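PDB 4QHZ: putative glycosyl hydrolase from Parabacteroides distasonis, which is probably a glycoside hydrolase of the 3-keto-disaccharide hydrolase family and binds magnesium. Local coordinates for residues M99-V105 and G163-D169; Q114-S119 and D231-I236; G125-V129 and I204-T208; E128-D133 and G143-Y149. One frame throughout, in Å; residues are numbered along the deposited sequence.

Contact 1: residues M99-V105 and G163-D169. With EDO (1,2-ethanediol), chain H.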
loop_
_atom_site.group_PDB
_atom_site.type_symbol
_atom_site.label_atom_id
_atom_site.label_comp_id
_atom_site.label_asym_id
_atom_site.label_seq_id
_atom_site.Cartn_x
_atom_site.Cartn_y
_atom_site.Cartn_z
HETATM N N MSE C 99 19.957 1.828 5.669
HETATM C CA MSE C 99 21.179 1.147 6.061
HETATM C C MSE C 99 22.101 0.884 4.907
HETATM O O MSE C 99 21.643 0.604 3.800
HETATM C CB MSE C 99 20.744 -0.223 6.557
HETATM C CG MSE C 99 21.427 -0.638 7.825
HETATM SE SE MSE C 99 21.135 -2.581 7.988
HETATM C CE MSE C 99 23.063 -2.985 7.935
ATOM N N HIS C 100 23.408 0.932 5.163
ATOM C CA HIS C 100 24.418 0.599 4.171
ATOM C C HIS C 100 25.358 -0.444 4.759
ATOM O O HIS C 100 25.737 -0.354 5.920
ATOM C CB HIS C 100 25.191 1.849 3.766
ATOM C CG HIS C 100 26.157 1.637 2.639
ATOM N ND1 HIS C 100 25.827 1.866 1.320
ATOM C CD2 HIS C 100 27.451 1.236 2.638
ATOM C CE1 HIS C 100 26.870 1.598 0.554
ATOM N NE2 HIS C 100 27.871 1.221 1.329
ATOM N N ILE C 101 25.726 -1.441 3.958
ATOM C CA ILE C 101 26.637 -2.494 4.410
ATOM C C ILE C 101 27.294 -3.158 3.201
ATOM O O ILE C 101 26.634 -3.478 2.213
ATOM C CB ILE C 101 25.917 -3.540 5.305
ATOM C CG1 ILE C 101 26.888 -4.624 5.780
ATOM C CG2 ILE C 101 24.742 -4.195 4.584
ATOM C CD1 ILE C 101 26.346 -5.460 6.922
ATOM N N GLU C 102 28.602 -3.364 3.298
ATOM C CA GLU C 102 29.380 -3.975 2.233
ATOM C C GLU C 102 30.011 -5.249 2.750
ATOM O O GLU C 102 30.429 -5.315 3.910
ATOM C CB GLU C 102 30.441 -3.000 1.731
ATOM C CG GLU C 102 29.834 -1.671 1.289
ATOM C CD GLU C 102 30.810 -0.729 0.612
ATOM O OE1 GLU C 102 31.969 -1.123 0.335
ATOM O OE2 GLU C 102 30.397 0.424 0.362
ATOM N N TRP C 103 30.053 -6.269 1.900
ATOM C CA TRP C 103 30.562 -7.576 2.309
ATOM C C TRP C 103 31.337 -8.276 1.196
ATOM O O TRP C 103 31.021 -8.145 0.009
ATOM C CB TRP C 103 29.427 -8.480 2.807
ATOM C CG TRP C 103 28.232 -8.578 1.918
ATOM C CD1 TRP C 103 27.178 -7.721 1.877
ATOM C CD2 TRP C 103 27.933 -9.625 0.984
ATOM N NE1 TRP C 103 26.254 -8.143 0.950
ATOM C CE2 TRP C 103 26.693 -9.310 0.389
ATOM C CE3 TRP C 103 28.608 -10.773 0.565
ATOM C CZ2 TRP C 103 26.105 -10.116 -0.593
ATOM C CZ3 TRP C 103 28.030 -11.570 -0.415
ATOM C CH2 TRP C 103 26.785 -11.240 -0.979
ATOM N N GLN C 104 32.353 -9.023 1.613
ATOM C CA GLN C 104 33.300 -9.646 0.704
ATOM C C GLN C 104 33.377 -11.137 0.943
ATOM O O GLN C 104 33.668 -11.578 2.056
ATOM C CB GLN C 104 34.679 -9.035 0.917
ATOM C CG GLN C 104 35.752 -9.535 -0.034
ATOM C CD GLN C 104 37.144 -9.174 0.446
ATOM O OE1 GLN C 104 37.496 -9.433 1.598
ATOM N NE2 GLN C 104 37.934 -8.560 -0.424
ATOM N N VAL C 105 33.131 -11.911 -0.107
ATOM C CA VAL C 105 33.400 -13.340 -0.080
ATOM C C VAL C 105 34.893 -13.509 -0.345
ATOM O O VAL C 105 35.410 -12.954 -1.311
ATOM C CB VAL C 105 32.576 -14.092 -1.136
ATOM C CG1 VAL C 105 32.825 -15.595 -1.050
ATOM C CG2 VAL C 105 31.093 -13.789 -0.968
ATOM N N GLY C 163 36.460 -11.724 -3.531
ATOM C CA GLY C 163 37.537 -10.749 -3.488
ATOM C C GLY C 163 36.997 -9.345 -3.643
ATOM O O GLY C 163 37.558 -8.408 -3.085
ATOM N N GLU C 164 35.909 -9.198 -4.400
ATOM C CA GLU C 164 35.288 -7.897 -4.620
ATOM C C GLU C 164 34.201 -7.651 -3.582
ATOM O O GLU C 164 33.800 -8.566 -2.866
ATOM C CB GLU C 164 34.726 -7.801 -6.042
ATOM C CG GLU C 164 35.810 -7.846 -7.112
ATOM C CD GLU C 164 35.282 -7.720 -8.533
ATOM O OE1 GLU C 164 34.073 -7.481 -8.725
ATOM O OE2 GLU C 164 36.096 -7.862 -9.469
ATOM N N TRP C 165 33.751 -6.408 -3.481
ATOM C CA TRP C 165 32.839 -6.006 -2.418
ATOM C C TRP C 165 31.416 -5.876 -2.939
ATOM O O TRP C 165 31.169 -5.152 -3.907
ATOM C CB TRP C 165 33.303 -4.690 -1.784
ATOM C CG TRP C 165 34.493 -4.902 -0.939
ATOM C CD1 TRP C 165 35.801 -4.807 -1.323
ATOM C CD2 TRP C 165 34.503 -5.325 0.422
ATOM N NE1 TRP C 165 36.629 -5.119 -0.272
ATOM C CE2 TRP C 165 35.857 -5.444 0.813
ATOM C CE3 TRP C 165 33.502 -5.608 1.358
ATOM C CZ2 TRP C 165 36.231 -5.831 2.099
ATOM C CZ3 TRP C 165 33.877 -5.985 2.640
ATOM C CH2 TRP C 165 35.231 -6.096 2.996
ATOM N N ASN C 166 30.497 -6.593 -2.293
ATOM C CA ASN C 166 29.075 -6.513 -2.616
ATOM C C ASN C 166 28.408 -5.477 -1.735
ATOM O O ASN C 166 28.507 -5.547 -0.513
ATOM C CB ASN C 166 28.407 -7.870 -2.452
ATOM C CG ASN C 166 28.843 -8.851 -3.513
ATOM O OD1 ASN C 166 28.359 -8.807 -4.644
ATOM N ND2 ASN C 166 29.787 -9.715 -3.170
ATOM N N VAL C 167 27.757 -4.512 -2.366
ATOM C CA VAL C 167 27.241 -3.339 -1.677
ATOM C C VAL C 167 25.742 -3.463 -1.486
ATOM O O VAL C 167 25.009 -3.607 -2.458
ATOM C CB VAL C 167 27.546 -2.061 -2.479
ATOM C CG1 VAL C 167 26.986 -0.835 -1.777
ATOM C CG2 VAL C 167 29.043 -1.917 -2.695
ATOM N N TYR C 168 25.292 -3.417 -0.233
ATOM C CA TYR C 168 23.868 -3.378 0.071
ATOM C C TYR C 168 23.457 -1.978 0.509
ATOM O O TYR C 168 24.117 -1.361 1.353
ATOM C CB TYR C 168 23.492 -4.354 1.192
ATOM C CG TYR C 168 23.235 -5.811 0.825
ATOM C CD1 TYR C 168 23.243 -6.269 -0.490
ATOM C CD2 TYR C 168 22.934 -6.727 1.829
ATOM C CE1 TYR C 168 22.983 -7.607 -0.783
ATOM C CE2 TYR C 168 22.670 -8.052 1.549
ATOM C CZ TYR C 168 22.686 -8.489 0.242
ATOM O OH TYR C 168 22.429 -9.823 -0.012
ATOM N N ASP C 169 22.366 -1.489 -0.073
ATOM C CA ASP C 169 21.633 -0.343 0.461
ATOM C C ASP C 169 20.221 -0.821 0.755
ATOM O O ASP C 169 19.574 -1.426 -0.100
ATOM C CB ASP C 169 21.653 0.828 -0.516
ATOM C CG ASP C 169 22.994 1.536 -0.532
ATOM O OD1 ASP C 169 23.351 2.136 0.503
ATOM O OD2 ASP C 169 23.712 1.470 -1.556
HETATM C C1 EDO H . 22.506 2.844 -4.573
HETATM O O1 EDO H . 22.792 1.569 -3.989
HETATM C C2 EDO H . 22.618 3.910 -3.493
HETATM O O2 EDO H . 22.090 5.146 -3.986
HETATM O O HOH W 1 21.214 2.842 2.148
HETATM O O HOH W 2 32.538 -11.070 -2.737
#
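Backbone hydrogen bonds zip strand 97-104 to strand 165-177 in antiparallel register. Ile101 pairs with Tyr168 (Ile101 N to Tyr168 O 3.1 Å, Tyr168 N to Ile101 O 2.8 Å) and Trp103 with Asn166 (Trp103 N to Asn166 O 3.0 Å, Asn166 N to Trp103 O 2.8 Å). At the end of the pairing, Gly163 N donates to Val105 O at 2.7 Å, and Gln104 NE2 donates to Gly163 O, also at 2.7 Å. Aromatic contacts occupy both faces of the sheet. On one, the edge of Trp103 meets the face of Tyr168 in a T-shaped stack (centroids 4.6 Å, planes at 74°), and Asn166 CB makes a CH-pi contact with the Trp103 six-membered ring, 3.7 Å from its centroid. This face packs on Ile121, Val129 and Val131 of the second sheet, where Tyr168 OH bonds Gln130 O. On the other, Gln104 CB lies 3.4 Å from the centroid of the Trp165 six-membered ring. Polar side chains form a hydrogen-bonded chain here: Asp169 OD1 accepts from His100 ND1 at 2.6 Å, and His100 NE2 donates to Glu102 OE2 at 2.8 Å, while Glu102 OE1 salt-bridges Arg239. With both ring nitrogens donating, His100 is probably protonated, its charge balanced by the flanking carboxylates.

Contact 2: residues Q114-S119 and D231-I236. With MG (magnesium ion), chain I.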
loop_
_atom_site.group_PDB
_atom_site.type_symbol
_atom_site.label_atom_id
_atom_site.label_comp_id
_atom_site.label_asym_id
_atom_site.label_seq_id
_atom_site.Cartn_x
_atom_site.Cartn_y
_atom_site.Cartn_z
ATOM N N GLN C 114 23.695 -23.311 0.311
ATOM C CA GLN C 114 23.615 -22.492 1.524
ATOM C C GLN C 114 24.874 -22.537 2.395
ATOM O O GLN C 114 24.965 -21.780 3.365
ATOM C CB GLN C 114 22.412 -22.915 2.377
ATOM C CG GLN C 114 21.067 -22.733 1.689
ATOM C CD GLN C 114 20.667 -21.267 1.548
ATOM O OE1 GLN C 114 20.630 -20.528 2.532
ATOM N NE2 GLN C 114 20.345 -20.850 0.328
ATOM N N SER C 115 25.843 -23.389 2.052
ATOM C CA SER C 115 27.062 -23.525 2.851
ATOM C C SER C 115 28.274 -22.854 2.201
ATOM O O SER C 115 29.394 -23.334 2.337
ATOM C CB SER C 115 27.344 -25.010 3.099
ATOM O OG SER C 115 26.278 -25.598 3.812
ATOM N N ARG C 116 28.049 -21.739 1.511
ATOM C CA ARG C 116 29.113 -21.037 0.815
ATOM C C ARG C 116 29.007 -19.530 1.044
ATOM O O ARG C 116 28.330 -18.826 0.297
ATOM C CB ARG C 116 29.063 -21.348 -0.685
ATOM C CG ARG C 116 30.283 -20.874 -1.466
ATOM C CD ARG C 116 29.969 -20.821 -2.954
ATOM N NE ARG C 116 31.069 -20.306 -3.767
ATOM C CZ ARG C 116 32.112 -21.014 -4.196
ATOM N NH1 ARG C 116 32.253 -22.292 -3.876
ATOM N NH2 ARG C 116 33.032 -20.430 -4.948
ATOM N N GLY C 117 29.689 -19.044 2.076
ATOM C CA GLY C 117 29.671 -17.625 2.394
ATOM C C GLY C 117 28.334 -17.140 2.929
ATOM O O GLY C 117 27.907 -16.024 2.628
ATOM N N ASN C 118 27.678 -17.977 3.732
ATOM C CA ASN C 118 26.372 -17.648 4.302
ATOM C C ASN C 118 26.507 -16.748 5.519
ATOM O O ASN C 118 27.169 -17.104 6.496
ATOM C CB ASN C 118 25.612 -18.927 4.680
ATOM C CG ASN C 118 24.124 -18.692 4.943
ATOM O OD1 ASN C 118 23.690 -17.599 5.329
ATOM N ND2 ASN C 118 23.330 -19.732 4.736
ATOM N N SER C 119 25.896 -15.569 5.437
ATOM C CA SER C 119 25.653 -14.728 6.597
ATOM C C SER C 119 24.262 -14.146 6.419
ATOM O O SER C 119 23.422 -14.749 5.752
ATOM C CB SER C 119 26.720 -13.640 6.730
ATOM O OG SER C 119 26.522 -12.865 7.907
ATOM N N ASP C 231 28.293 -23.340 9.049
ATOM C CA ASP C 231 28.859 -24.241 8.050
ATOM C C ASP C 231 30.374 -24.019 7.979
ATOM O O ASP C 231 30.863 -23.008 8.475
ATOM C CB ASP C 231 28.190 -24.022 6.689
ATOM C CG ASP C 231 28.519 -22.676 6.093
ATOM O OD1 ASP C 231 29.635 -22.520 5.553
ATOM O OD2 ASP C 231 27.657 -21.770 6.151
ATOM N N PRO C 232 31.120 -24.963 7.377
ATOM C CA PRO C 232 32.586 -24.853 7.403
ATOM C C PRO C 232 33.212 -23.855 6.397
ATOM O O PRO C 232 34.425 -23.699 6.400
ATOM C CB PRO C 232 33.061 -26.282 7.090
ATOM C CG PRO C 232 31.927 -26.938 6.397
ATOM C CD PRO C 232 30.660 -26.254 6.827
ATOM N N SER C 233 32.417 -23.173 5.579
ATOM C CA SER C 233 32.993 -22.271 4.575
ATOM C C SER C 233 33.788 -21.133 5.220
ATOM O O SER C 233 33.472 -20.662 6.323
ATOM C CB SER C 233 31.916 -21.706 3.640
ATOM O OG SER C 233 31.102 -20.741 4.279
ATOM N N GLU C 234 34.818 -20.701 4.506
ATOM C CA GLU C 234 35.683 -19.612 4.935
ATOM C C GLU C 234 34.854 -18.351 5.223
ATOM O O GLU C 234 33.923 -18.053 4.482
ATOM C CB GLU C 234 36.733 -19.325 3.860
ATOM C CG GLU C 234 37.783 -20.422 3.692
ATOM C CD GLU C 234 37.297 -21.648 2.923
ATOM O OE1 GLU C 234 36.151 -21.669 2.418
ATOM O OE2 GLU C 234 38.076 -22.612 2.830
ATOM N N PRO C 235 35.185 -17.616 6.298
ATOM C CA PRO C 235 34.281 -16.561 6.765
ATOM C C PRO C 235 34.271 -15.345 5.860
ATOM O O PRO C 235 35.299 -15.010 5.278
ATOM C CB PRO C 235 34.840 -16.195 8.142
ATOM C CG PRO C 235 36.281 -16.568 8.083
ATOM C CD PRO C 235 36.382 -17.742 7.152
ATOM N N ILE C 236 33.121 -14.684 5.741
ATOM C CA ILE C 236 33.062 -13.462 4.941
ATOM C C ILE C 236 33.515 -12.256 5.771
ATOM O O ILE C 236 33.572 -12.315 7.002
ATOM C CB ILE C 236 31.665 -13.212 4.322
ATOM C CG1 ILE C 236 30.638 -12.832 5.373
ATOM C CG2 ILE C 236 31.184 -14.427 3.533
ATOM C CD1 ILE C 236 29.427 -12.164 4.758
HETATM MG MG MG I . 22.083 -16.499 6.005
HETATM O O HOH W 3 28.756 -19.545 5.768
HETATM O O HOH W 4 20.609 -17.782 6.133
#
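Two loops with no regular secondary structure meet here through a single direct hydrogen bond, Gly117 N to Ser233 OG at 3.1 Å. The hydroxyl that receives it is itself held in place, since Ser233 OG donates to Asp231 OD1 at 2.6 Å. The same carboxylate oxygen accepts from Ser233 N at 2.9 Å, closing an Asx turn that presents the serine to the other loop. Asp231 OD2 takes a short bond from water 3 (2.5 Å), which also donates to Asn118 O at 3.0 Å, so a solvent bridge supplements the direct bond; His229 is a further partner of OD2. Apolar packing continues along the pair: Ile236 CG2 lies 3.7 Å from Gly117 CA, and Ile236 CD1 lies 3.7 Å from Ser119 CB. Gly117 has a positive phi of 70°, which favours glycine and turns the chain between Arg116 and Asn118. Within the loop, Asn118 ND2 donates to Gln114 O at 3.0 Å, orienting the amide so that its other end, Asn118 OD1, binds magnesium at 2.1 Å. Ser119 O is a second ligand at 2.2 Å. Water 4, Glu128, Gln130 and Gln227 complete this six-coordinate, all-oxygen shell, an arrangement typical of a magnesium site.

Contact 3: residues G125-V129 and I204-T208. With MG (magnesium ion), chain I.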
loop_
_atom_site.group_PDB
_atom_site.type_symbol
_atom_site.label_atom_id
_atom_site.label_comp_id
_atom_site.label_asym_id
_atom_site.label_seq_id
_atom_site.Cartn_x
_atom_site.Cartn_y
_atom_site.Cartn_z
ATOM N N GLY C 125 16.303 -7.687 14.213
ATOM C CA GLY C 125 16.569 -9.006 14.781
ATOM C C GLY C 125 15.596 -10.095 14.366
ATOM O O GLY C 125 15.699 -11.208 14.860
HETATM N N MSE C 126 14.664 -9.797 13.455
HETATM C CA MSE C 126 13.587 -10.747 13.115
HETATM C C MSE C 126 13.561 -11.191 11.669
HETATM O O MSE C 126 13.113 -12.296 11.380
HETATM C CB MSE C 126 12.215 -10.123 13.365
HETATM C CG MSE C 126 12.022 -9.509 14.746
HETATM SE SE MSE C 126 12.179 -10.876 16.137
HETATM C CE MSE C 126 10.281 -11.415 16.231
ATOM N N TYR C 127 14.023 -10.347 10.749
ATOM C CA TYR C 127 13.782 -10.566 9.324
ATOM C C TYR C 127 15.088 -10.586 8.528
ATOM O O TYR C 127 15.691 -9.536 8.288
ATOM C CB TYR C 127 12.832 -9.484 8.785
ATOM C CG TYR C 127 11.646 -9.198 9.685
ATOM C CD1 TYR C 127 10.689 -10.178 9.940
ATOM C CD2 TYR C 127 11.477 -7.952 10.282
ATOM C CE1 TYR C 127 9.608 -9.929 10.763
ATOM C CE2 TYR C 127 10.390 -7.697 11.107
ATOM C CZ TYR C 127 9.460 -8.690 11.345
ATOM O OH TYR C 127 8.386 -8.443 12.165
ATOM N N GLU C 128 15.518 -11.771 8.098
ATOM C CA GLU C 128 16.828 -11.913 7.452
ATOM C C GLU C 128 16.833 -11.480 5.987
ATOM O O GLU C 128 16.071 -11.999 5.174
ATOM C CB GLU C 128 17.355 -13.357 7.513
ATOM C CG GLU C 128 18.785 -13.477 6.973
ATOM C CD GLU C 128 19.344 -14.890 6.958
ATOM O OE1 GLU C 128 18.570 -15.854 7.139
ATOM O OE2 GLU C 128 20.577 -15.032 6.755
ATOM N N VAL C 129 17.715 -10.536 5.671
ATOM C CA VAL C 129 18.144 -10.300 4.306
ATOM C C VAL C 129 19.354 -11.195 4.089
ATOM O O VAL C 129 20.399 -10.996 4.710
ATOM C CB VAL C 129 18.522 -8.830 4.046
ATOM C CG1 VAL C 129 18.917 -8.632 2.584
ATOM C CG2 VAL C 129 17.371 -7.906 4.420
ATOM N N ILE C 204 7.136 -7.931 4.126
ATOM C CA ILE C 204 7.644 -9.029 4.926
ATOM C C ILE C 204 6.458 -9.683 5.629
ATOM O O ILE C 204 5.623 -8.995 6.216
ATOM C CB ILE C 204 8.714 -8.541 5.917
ATOM C CG1 ILE C 204 9.929 -8.029 5.144
ATOM C CG2 ILE C 204 9.125 -9.654 6.868
ATOM C CD1 ILE C 204 11.005 -7.375 5.986
ATOM N N LEU C 205 6.377 -11.012 5.541
ATOM C CA LEU C 205 5.194 -11.760 5.985
ATOM C C LEU C 205 5.248 -12.139 7.453
ATOM O O LEU C 205 4.224 -12.447 8.047
ATOM C CB LEU C 205 5.022 -13.030 5.151
ATOM C CG LEU C 205 4.940 -12.814 3.636
ATOM C CD1 LEU C 205 4.900 -14.149 2.912
ATOM C CD2 LEU C 205 3.727 -11.969 3.273
ATOM N N GLY C 206 6.439 -12.106 8.030
ATOM C CA GLY C 206 6.657 -12.534 9.404
ATOM C C GLY C 206 8.119 -12.892 9.560
ATOM O O GLY C 206 8.922 -12.605 8.665
ATOM N N THR C 207 8.478 -13.514 10.677
ATOM C CA THR C 207 9.859 -13.937 10.899
ATOM C C THR C 207 10.350 -14.811 9.741
ATOM O O THR C 207 9.579 -15.580 9.161
ATOM C CB THR C 207 10.015 -14.754 12.192
ATOM O OG1 THR C 207 9.157 -15.904 12.132
ATOM C CG2 THR C 207 9.664 -13.915 13.416
ATOM N N THR C 208 11.620 -14.664 9.376
ATOM C CA THR C 208 12.223 -15.541 8.388
ATOM C C THR C 208 12.585 -16.851 9.080
ATOM O O THR C 208 13.200 -16.847 10.147
ATOM C CB THR C 208 13.456 -14.906 7.727
ATOM O OG1 THR C 208 14.340 -14.396 8.736
ATOM C CG2 THR C 208 13.018 -13.784 6.820
HETATM MG MG MG I . 22.083 -16.499 6.005
HETATM O O HOH W 5 14.004 -14.834 12.039
HETATM O O HOH W 6 16.311 -16.375 8.642
HETATM O O HOH W 4 20.609 -17.782 6.133
#
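Tyr127 sets its ring beside the loop at Ile204-Thr207: Tyr127 CD1 is 3.5 Å from Ile204 CG2, and the ring edge faces the backbone, with Tyr127 CD1 3.3 Å from Gly206 O and Tyr127 CE1 3.8 Å from Thr207 N. Beside it the selenomethionine at position 126 brings Met126 CE to 3.8 Å from Thr207 CG2. Thr208 supplies the polar part. Its hydroxyl accepts from the strand backbone, Glu128 N to Thr208 OG1 at 2.9 Å, whereas Thr208 N to Met126 O, at 3.4 Å, is a weak bond. Water 5 reinforces the latter by donating to Met126 O (2.8 Å) and Thr208 O (2.9 Å). Water 6 joins Thr208 OG1 to Glu128 OE1, 2.8 Å from each, while Glu128 OE2 binds magnesium at 2.2 Å; the loop is thus tied through solvent to a metal ligand. Met126 and Tyr127 both face Leu123, a classic beta bulge where the chain enters strand 127-131. That strand is the last of its sheet within the chain, and the loop 204-208, following strand 196-203 of the other sheet, lies against its start, with Tyr127 packed on Tyr172 and Pro175 of strand 165-177 and on Pro187 of strand 185-193.

Contact 4: residues E128-D133 and G143-Y149. With MG (magnesium ion), chain I.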
loop_
_atom_site.group_PDB
_atom_site.type_symbol
_atom_site.label_atom_id
_atom_site.label_comp_id
_atom_site.label_asym_id
_atom_site.label_seq_id
_atom_site.Cartn_x
_atom_site.Cartn_y
_atom_site.Cartn_z
ATOM N N GLU C 128 15.518 -11.771 8.098
ATOM C CA GLU C 128 16.828 -11.913 7.452
ATOM C C GLU C 128 16.833 -11.480 5.987
ATOM O O GLU C 128 16.071 -11.999 5.174
ATOM C CB GLU C 128 17.355 -13.357 7.513
ATOM C CG GLU C 128 18.785 -13.477 6.973
ATOM C CD GLU C 128 19.344 -14.890 6.958
ATOM O OE1 GLU C 128 18.570 -15.854 7.139
ATOM O OE2 GLU C 128 20.577 -15.032 6.755
ATOM N N VAL C 129 17.715 -10.536 5.671
ATOM C CA VAL C 129 18.144 -10.300 4.306
ATOM C C VAL C 129 19.354 -11.195 4.089
ATOM O O VAL C 129 20.399 -10.996 4.710
ATOM C CB VAL C 129 18.522 -8.830 4.046
ATOM C CG1 VAL C 129 18.917 -8.632 2.584
ATOM C CG2 VAL C 129 17.371 -7.906 4.420
ATOM N N GLN C 130 19.206 -12.190 3.220
ATOM C CA GLN C 130 20.224 -13.220 3.044
ATOM C C GLN C 130 21.521 -12.656 2.469
ATOM O O GLN C 130 21.507 -11.815 1.572
ATOM C CB GLN C 130 19.699 -14.342 2.142
ATOM C CG GLN C 130 20.697 -15.448 1.807
ATOM C CD GLN C 130 21.034 -16.348 2.993
ATOM O OE1 GLN C 130 21.487 -15.879 4.040
ATOM N NE2 GLN C 130 20.811 -17.655 2.831
ATOM N N VAL C 131 22.631 -13.124 3.029
ATOM C CA VAL C 131 23.950 -12.916 2.471
ATOM C C VAL C 131 24.531 -14.288 2.136
ATOM O O VAL C 131 24.495 -15.204 2.958
ATOM C CB VAL C 131 24.859 -12.160 3.455
ATOM C CG1 VAL C 131 26.321 -12.224 3.017
ATOM C CG2 VAL C 131 24.388 -10.719 3.582
ATOM N N LEU C 132 25.038 -14.431 0.915
ATOM C CA LEU C 132 25.518 -15.717 0.416
ATOM C C LEU C 132 26.354 -15.501 -0.835
ATOM O O LEU C 132 26.107 -14.557 -1.595
ATOM C CB LEU C 132 24.337 -16.631 0.096
ATOM C CG LEU C 132 24.599 -18.106 -0.191
ATOM C CD1 LEU C 132 25.183 -18.817 1.024
ATOM C CD2 LEU C 132 23.306 -18.777 -0.624
ATOM N N ASP C 133 27.348 -16.359 -1.055
ATOM C CA ASP C 133 28.075 -16.321 -2.313
ATOM C C ASP C 133 27.281 -17.046 -3.390
ATOM O O ASP C 133 27.340 -18.271 -3.494
ATOM C CB ASP C 133 29.467 -16.941 -2.209
ATOM C CG ASP C 133 30.251 -16.798 -3.506
ATOM O OD1 ASP C 133 29.855 -15.969 -4.349
ATOM O OD2 ASP C 133 31.258 -17.512 -3.690
ATOM N N GLY C 143 15.901 -18.527 -1.088
ATOM C CA GLY C 143 16.906 -18.353 -0.040
ATOM C C GLY C 143 18.275 -17.928 -0.548
ATOM O O GLY C 143 19.268 -18.055 0.173
ATOM N N GLN C 144 18.344 -17.417 -1.776
ATOM C CA GLN C 144 19.617 -16.975 -2.322
ATOM C C GLN C 144 19.898 -15.523 -1.913
ATOM O O GLN C 144 19.124 -14.914 -1.180
ATOM C CB GLN C 144 19.661 -17.176 -3.848
ATOM C CG GLN C 144 18.956 -16.132 -4.700
ATOM C CD GLN C 144 19.025 -16.484 -6.173
ATOM O OE1 GLN C 144 18.571 -17.549 -6.584
ATOM N NE2 GLN C 144 19.610 -15.600 -6.972
ATOM N N THR C 145 21.027 -14.995 -2.373
ATOM C CA THR C 145 21.502 -13.685 -1.965
ATOM C C THR C 145 20.455 -12.602 -2.181
ATOM O O THR C 145 19.875 -12.501 -3.259
ATOM C CB THR C 145 22.770 -13.310 -2.750
ATOM O OG1 THR C 145 23.717 -14.386 -2.670
ATOM C CG2 THR C 145 23.383 -12.038 -2.194
ATOM N N GLY C 146 20.217 -11.790 -1.156
ATOM C CA GLY C 146 19.268 -10.683 -1.259
ATOM C C GLY C 146 17.806 -11.071 -1.123
ATOM O O GLY C 146 16.931 -10.216 -1.194
ATOM N N SER C 147 17.539 -12.354 -0.907
ATOM C CA SER C 147 16.196 -12.796 -0.592
ATOM C C SER C 147 15.820 -12.271 0.779
ATOM O O SER C 147 16.699 -12.012 1.609
ATOM C CB SER C 147 16.091 -14.331 -0.614
ATOM O OG SER C 147 16.891 -14.939 0.390
ATOM N N ILE C 148 14.526 -12.065 0.997
ATOM C CA ILE C 148 13.988 -12.048 2.349
ATOM C C ILE C 148 13.793 -13.531 2.635
ATOM O O ILE C 148 12.917 -14.175 2.056
ATOM C CB ILE C 148 12.680 -11.245 2.484
ATOM C CG1 ILE C 148 12.839 -9.827 1.925
ATOM C CG2 ILE C 148 12.245 -11.178 3.944
ATOM C CD1 ILE C 148 14.101 -9.108 2.370
ATOM N N TYR C 149 14.650 -14.067 3.500
ATOM C CA TYR C 149 14.951 -15.499 3.518
ATOM C C TYR C 149 13.699 -16.386 3.532
ATOM O O TYR C 149 12.899 -16.352 4.473
ATOM C CB TYR C 149 15.861 -15.834 4.701
ATOM C CG TYR C 149 16.284 -17.276 4.744
ATOM C CD1 TYR C 149 17.176 -17.788 3.809
ATOM C CD2 TYR C 149 15.782 -18.134 5.714
ATOM C CE1 TYR C 149 17.566 -19.116 3.841
ATOM C CE2 TYR C 149 16.164 -19.458 5.753
ATOM C CZ TYR C 149 17.055 -19.943 4.816
ATOM O OH TYR C 149 17.426 -21.259 4.858
HETATM MG MG MG I . 22.083 -16.499 6.005
HETATM O O HOH W 4 20.609 -17.782 6.133
#
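This is a strand-to-loop backbone contact, fully buried, in which loop 143-149 runs beside strand 127-131, the outermost strand of the smaller sheet within this chain. Three backbone bonds of 3.0 Å hold it: Tyr149 N to Glu128 O, Gln130 N to Ser147 O and Gly146 N to Gln130 O. Val129 and Ile148 form a single bridge between them (CA-CA 4.9 Å), their side chains touching at Val129 CG2 and Ile148 CD1, 4.0 Å apart. The loop reverses through a type II beta turn from Gln144 to Ser147, with Gly146 at its third position (phi 80°); Ser147 N donates to Gln144 O at 3.0 Å, and Ser147 OG to the same oxygen at 2.7 Å. Farther along, Thr145 OG1 donates to Leu132 O at 2.6 Å. Side chains on alternate strand residues serve the metal: Glu128 OE2 binds magnesium at 2.2 Å and Gln130 OE1 at 2.1 Å, alongside Asn118, Ser119 and Gln227. The other end of the glutamine amide is anchored to the loop, Gln130 NE2 donating to Gly143 O at 3.1 Å. Tyr149 lies beside both ligands, Glu128 OE1 being 3.6 Å from Tyr149 CG and Gln130 NE2 3.7 Å from Tyr149 CE1.

Two antiparallel sheets packed face to face, consistent with the concanavalin-like clan of this family, organise the four contacts. Contact 1 lies within the larger sheet; contacts 3 and 4 share Glu128 and Val129 on strand 127-131 of the smaller one, their centres about 11 Å apart. The centres of contacts 2 and 4 are about 12 Å apart, and the two are linked by the Arg116-Asp133 salt bridge. Along the chain, contact 4 is nested within the loops closed by contacts 1 and 2, and contact 3 within that of contact 2, whereas contact 1 crosses contacts 2 and 3. Contacts 2, 3 and 4 converge on one magnesium ion, so sequence-distant segments build its site, while contact 1 joins strand 127-131 through the hydrogen bond of Tyr168 OH with Gln130 O.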